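Local coordinates for protein putative methylase (Clostridium difficile, PDB 3LDU) that probably methylates guanine bases of ribosomal RNA and carries a bound GTP molecule in its methyltransferase domain, at residues 94-102 and 114-123. Sequence-based numbering, arbitrary orientation.
Sequences AQFPISKAS and VQAIVKKAIV
I98 is the bump at the middle of this contact: its side chain drops onto helix 114-123 among Q115, V118, K119 and I122. The two branches of isoleucine let it touch both flanks: CG2 rests on the Q115 methylenes, CG1 lies 3.8 Å from K119 CB, and CD1 points toward the gap between V118 CG1 and I122 CD1. Further along the strand the helix lies so close that a single methyl suffices, and A101 CB nestles 3.7 Å from Q115 CG and also against V114 CG1. Q115 leans over the strand edge, its extended, flexible chain offering an N-H to the backbone: NE2 donates to I98 O at 2.9 Å, a bent bond from above the carbonyl plane.

At the other end the flat F96 ring takes an ammonium over one face and methyls around it: CE1 packs 3.5 Å from I122 CG2, while V123 CG2 meets the edge in plane. K119, bent at chi2 (66°), packs its methylenes on I98 and F96 and brings NZ 3.7 Å from the F96 ring centroid, a cation-pi contact; NZ bonds weakly to F96 O, its main polar partner being E138, in a salt bridge. Strand 98-102 and helix 114-123 run obliquely antiparallel (131°), their axes 8.8 Å apart at closest approach. Thus helix 111-129 packs on outermost strand 98-104 of a mixed sheet in the THUMP domain, a module generally associated with RNA binding.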
ATOM      1  N   ALA A  94     -14.310  24.651   8.350  1.00 27.19           N
ATOM      2  CA  ALA A  94     -13.671  23.550   7.621  1.00 29.07           C
ATOM      3  C   ALA A  94     -14.602  22.929   6.587  1.00 26.37           C
ATOM      4  O   ALA A  94     -15.824  22.971   6.733  1.00 26.95           O
ATOM      5  CB  ALA A  94     -13.154  22.472   8.584  1.00 24.51           C
ATOM      6  N   GLN A  95     -14.004  22.356   5.545  1.00 25.22           N
ATOM      7  CA  GLN A  95     -14.739  21.601   4.527  1.00 20.87           C
ATOM      8  C   GLN A  95     -14.842  20.147   4.974  1.00 26.38           C
ATOM      9  O   GLN A  95     -13.887  19.598   5.525  1.00 25.82           O
ATOM     10  CB  GLN A  95     -14.013  21.648   3.175  1.00 27.30           C
ATOM     11  CG  GLN A  95     -13.871  23.044   2.580  1.00 35.07           C
ATOM     12  CD  GLN A  95     -13.166  23.014   1.242  1.00 45.04           C
ATOM     13  OE1 GLN A  95     -13.504  22.219   0.369  1.00 48.24           O
ATOM     14  NE2 GLN A  95     -12.175  23.879   1.076  1.00 53.80           N
ATOM     15  N   PHE A  96     -16.005  19.539   4.755  1.00 24.94           N
ATOM     16  CA  PHE A  96     -16.220  18.134   5.107  1.00 24.98           C
ATOM     17  C   PHE A  96     -16.992  17.399   4.017  1.00 27.61           C
ATOM     18  O   PHE A  96     -18.135  16.963   4.221  1.00 27.09           O
ATOM     19  CB  PHE A  96     -16.896  17.984   6.488  1.00 26.13           C
ATOM     20  CG  PHE A  96     -18.169  18.784   6.655  1.00 28.21           C
ATOM     21  CD1 PHE A  96     -19.411  18.172   6.553  1.00 26.06           C
ATOM     22  CD2 PHE A  96     -18.123  20.143   6.938  1.00 29.72           C
ATOM     23  CE1 PHE A  96     -20.583  18.906   6.724  1.00 27.77           C
ATOM     24  CE2 PHE A  96     -19.294  20.884   7.114  1.00 31.02           C
ATOM     25  CZ  PHE A  96     -20.520  20.271   7.001  1.00 27.84           C
ATOM     26  N   PRO A  97     -16.361  17.246   2.847  1.00 27.63           N
ATOM     27  CA  PRO A  97     -17.042  16.532   1.772  1.00 30.89           C
ATOM     28  C   PRO A  97     -17.158  15.061   2.174  1.00 25.56           C
ATOM     29  O   PRO A  97     -16.256  14.554   2.838  1.00 22.66           O
ATOM     30  CB  PRO A  97     -16.086  16.698   0.587  1.00 31.21           C
ATOM     31  CG  PRO A  97     -14.725  16.819   1.211  1.00 26.49           C
ATOM     32  CD  PRO A  97     -14.959  17.565   2.518  1.00 24.74           C
ATOM     33  N   ILE A  98     -18.257  14.408   1.816  1.00 21.89           N
ATOM     34  CA  ILE A  98     -18.390  12.973   2.067  1.00 20.40           C
ATOM     35  C   ILE A  98     -17.797  12.303   0.836  1.00 26.55           C
ATOM     36  O   ILE A  98     -18.456  12.140  -0.188  1.00 29.48           O
ATOM     37  CB  ILE A  98     -19.854  12.556   2.298  1.00 27.59           C
ATOM     38  CG1 ILE A  98     -20.572  13.590   3.182  1.00 24.92           C
ATOM     39  CG2 ILE A  98     -19.921  11.183   2.942  1.00 25.88           C
ATOM     40  CD1 ILE A  98     -19.902  13.806   4.553  1.00 21.29           C
ATOM     41  N   SER A  99     -16.521  11.967   0.929  1.00 24.66           N
ATOM     42  CA  SER A  99     -15.754  11.668  -0.266  1.00 32.14           C
ATOM     43  C   SER A  99     -16.090  10.308  -0.834  1.00 35.03           C
ATOM     44  O   SER A  99     -15.937  10.077  -2.034  1.00 38.80           O
ATOM     45  CB  SER A  99     -14.258  11.777   0.025  1.00 38.61           C
ATOM     46  OG  SER A  99     -13.930  13.115   0.371  1.00 41.35           O
ATOM     47  N   LYS A 100     -16.567   9.410   0.020  1.00 31.03           N
ATOM     48  CA  LYS A 100     -16.754   8.024  -0.406  1.00 38.26           C
ATOM     49  C   LYS A 100     -17.648   7.258   0.557  1.00 35.73           C
ATOM     50  O   LYS A 100     -17.559   7.449   1.780  1.00 32.18           O
ATOM     51  CB  LYS A 100     -15.399   7.326  -0.480  1.00 43.87           C
ATOM     52  CG  LYS A 100     -15.469   5.861  -0.860  1.00 43.94           C
ATOM     53  CD  LYS A 100     -14.082   5.243  -0.818  1.00 50.42           C
ATOM     54  CE  LYS A 100     -14.051   3.853  -1.432  1.00 52.88           C
ATOM     55  NZ  LYS A 100     -12.709   3.227  -1.251  1.00 51.97           N
ATOM     56  N   ALA A 101     -18.515   6.405   0.009  1.00 27.09           N
ATOM     57  CA  ALA A 101     -19.256   5.460   0.845  1.00 21.64           C
ATOM     58  C   ALA A 101     -19.205   4.088   0.214  1.00 23.92           C
ATOM     59  O   ALA A 101     -19.337   3.953  -1.007  1.00 29.83           O
ATOM     60  CB  ALA A 101     -20.702   5.899   1.024  1.00 22.08           C
ATOM     61  N   SER A 102     -18.974   3.071   1.039  1.00 18.76           N
ATOM     62  CA  SER A 102     -18.973   1.693   0.561  1.00 18.10           C
ATOM     63  C   SER A 102     -19.996   0.926   1.380  1.00 24.24           C
ATOM     64  O   SER A 102     -20.081   1.114   2.585  1.00 23.58           O
ATOM     65  CB  SER A 102     -17.582   1.068   0.735  1.00 24.22           C
ATOM     66  OG  SER A 102     -16.580   1.828   0.090  1.00 38.83           O
ATOM     67  N   VAL A 114     -26.500   7.188   1.202  1.00 26.92           N
ATOM     68  CA  VAL A 114     -25.741   7.125   2.448  1.00 25.18           C
ATOM     69  C   VAL A 114     -24.925   8.414   2.596  1.00 26.20           C
ATOM     70  O   VAL A 114     -24.895   9.032   3.668  1.00 22.39           O
ATOM     71  CB  VAL A 114     -24.809   5.897   2.482  1.00 24.60           C
ATOM     72  CG1 VAL A 114     -23.752   6.026   3.579  1.00 21.72           C
ATOM     73  CG2 VAL A 114     -25.614   4.610   2.644  1.00 20.02           C
ATOM     74  N   GLN A 115     -24.279   8.825   1.510  1.00 21.61           N
ATOM     75  CA  GLN A 115     -23.456  10.031   1.516  1.00 20.93           C
ATOM     76  C   GLN A 115     -24.289  11.266   1.836  1.00 24.49           C
ATOM     77  O   GLN A 115     -23.868  12.098   2.637  1.00 23.54           O
ATOM     78  CB  GLN A 115     -22.750  10.244   0.174  1.00 25.26           C
ATOM     79  CG  GLN A 115     -21.647   9.230  -0.147  1.00 23.75           C
ATOM     80  CD  GLN A 115     -21.112   9.457  -1.558  1.00 33.79           C
ATOM     81  OE1 GLN A 115     -21.752   9.079  -2.535  1.00 37.12           O
ATOM     82  NE2 GLN A 115     -19.962  10.122  -1.669  1.00 31.11           N
ATOM     83  N   ALA A 116     -25.454  11.386   1.200  1.00 20.21           N
ATOM     84  CA  ALA A 116     -26.303  12.561   1.398  1.00 21.17           C
ATOM     85  C   ALA A 116     -26.812  12.635   2.829  1.00 21.25           C
ATOM     86  O   ALA A 116     -26.830  13.705   3.413  1.00 22.09           O
ATOM     87  CB  ALA A 116     -27.482  12.560   0.434  1.00 25.06           C
ATOM     88  N   ILE A 117     -27.246  11.502   3.374  1.00 24.93           N
ATOM     89  CA  ILE A 117     -27.801  11.472   4.724  1.00 24.76           C
ATOM     90  C   ILE A 117     -26.725  11.805   5.763  1.00 21.94           C
ATOM     91  O   ILE A 117     -26.973  12.558   6.709  1.00 22.44           O
ATOM     92  CB  ILE A 117     -28.472  10.113   5.042  1.00 26.20           C
ATOM     93  CG1 ILE A 117     -29.784   9.963   4.260  1.00 25.24           C
ATOM     94  CG2 ILE A 117     -28.724   9.964   6.547  1.00 24.88           C
ATOM     95  CD1 ILE A 117     -30.953  10.764   4.842  1.00 28.22           C
ATOM     96  N   VAL A 118     -25.528  11.254   5.582  1.00 21.24           N
ATOM     97  CA  VAL A 118     -24.426  11.572   6.480  1.00 22.69           C
ATOM     98  C   VAL A 118     -24.070  13.061   6.388  1.00 23.98           C
ATOM     99  O   VAL A 118     -23.853  13.711   7.410  1.00 23.17           O
ATOM    100  CB  VAL A 118     -23.182  10.658   6.221  1.00 19.83           C
ATOM    101  CG1 VAL A 118     -21.938  11.211   6.892  1.00 21.75           C
ATOM    102  CG2 VAL A 118     -23.463   9.244   6.724  1.00 21.02           C
ATOM    103  N   LYS A 119     -24.021  13.600   5.170  1.00 23.02           N
ATOM    104  CA  LYS A 119     -23.799  15.039   4.991  1.00 22.75           C
ATOM    105  C   LYS A 119     -24.821  15.844   5.797  1.00 24.28           C
ATOM    106  O   LYS A 119     -24.467  16.733   6.571  1.00 24.27           O
ATOM    107  CB  LYS A 119     -23.877  15.417   3.505  1.00 23.93           C
ATOM    108  CG  LYS A 119     -23.614  16.897   3.228  1.00 29.19           C
ATOM    109  CD  LYS A 119     -22.177  17.285   3.553  1.00 34.90           C
ATOM    110  CE  LYS A 119     -21.911  18.764   3.244  1.00 37.59           C
ATOM    111  NZ  LYS A 119     -20.458  19.134   3.302  1.00 34.94           N
ATOM    112  N   LYS A 120     -26.093  15.518   5.624  1.00 22.70           N
ATOM    113  CA  LYS A 120     -27.153  16.246   6.320  1.00 23.19           C
ATOM    114  C   LYS A 120     -26.982  16.170   7.840  1.00 25.23           C
ATOM    115  O   LYS A 120     -27.134  17.179   8.544  1.00 25.28           O
ATOM    116  CB  LYS A 120     -28.526  15.709   5.900  1.00 23.84           C
ATOM    117  CG  LYS A 120     -29.727  16.452   6.497  1.00 27.70           C
ATOM    118  CD  LYS A 120     -31.004  15.970   5.813  1.00 38.61           C
ATOM    119  CE  LYS A 120     -32.099  15.612   6.799  1.00 52.75           C
ATOM    120  NZ  LYS A 120     -33.027  14.582   6.232  1.00 51.21           N
ATOM    121  N   ALA A 121     -26.677  14.977   8.348  1.00 21.90           N
ATOM    122  CA  ALA A 121     -26.483  14.774   9.786  1.00 28.45           C
ATOM    123  C   ALA A 121     -25.345  15.620  10.342  1.00 26.32           C
ATOM    124  O   ALA A 121     -25.475  16.241  11.403  1.00 24.98           O
ATOM    125  CB  ALA A 121     -26.244  13.300  10.090  1.00 27.42           C
ATOM    126  N   ILE A 122     -24.224  15.641   9.631  1.00 23.84           N
ATOM    127  CA  ILE A 122     -23.074  16.421  10.075  1.00 24.17           C
ATOM    128  C   ILE A 122     -23.380  17.924  10.033  1.00 24.68           C
ATOM    129  O   ILE A 122     -22.984  18.670  10.924  1.00 27.63           O
ATOM    130  CB  ILE A 122     -21.811  16.090   9.251  1.00 23.92           C
ATOM    131  CG1 ILE A 122     -21.454  14.607   9.418  1.00 20.18           C
ATOM    132  CG2 ILE A 122     -20.635  16.978   9.674  1.00 24.56           C
ATOM    133  CD1 ILE A 122     -20.172  14.170   8.662  1.00 25.05           C
ATOM    134  N   VAL A 123     -24.076  18.366   8.993  1.00 22.01           N
ATOM    135  CA  VAL A 123     -24.457  19.770   8.911  1.00 24.06           C
ATOM    136  C   VAL A 123     -25.319  20.126  10.126  1.00 25.91           C
ATOM    137  O   VAL A 123     -25.102  21.159  10.781  1.00 27.28           O
ATOM    138  CB  VAL A 123     -25.209  20.076   7.596  1.00 24.83           C
ATOM    139  CG1 VAL A 123     -25.946  21.405   7.687  1.00 27.55           C
ATOM    140  CG2 VAL A 123     -24.245  20.058   6.412  1.00 27.12           C
TER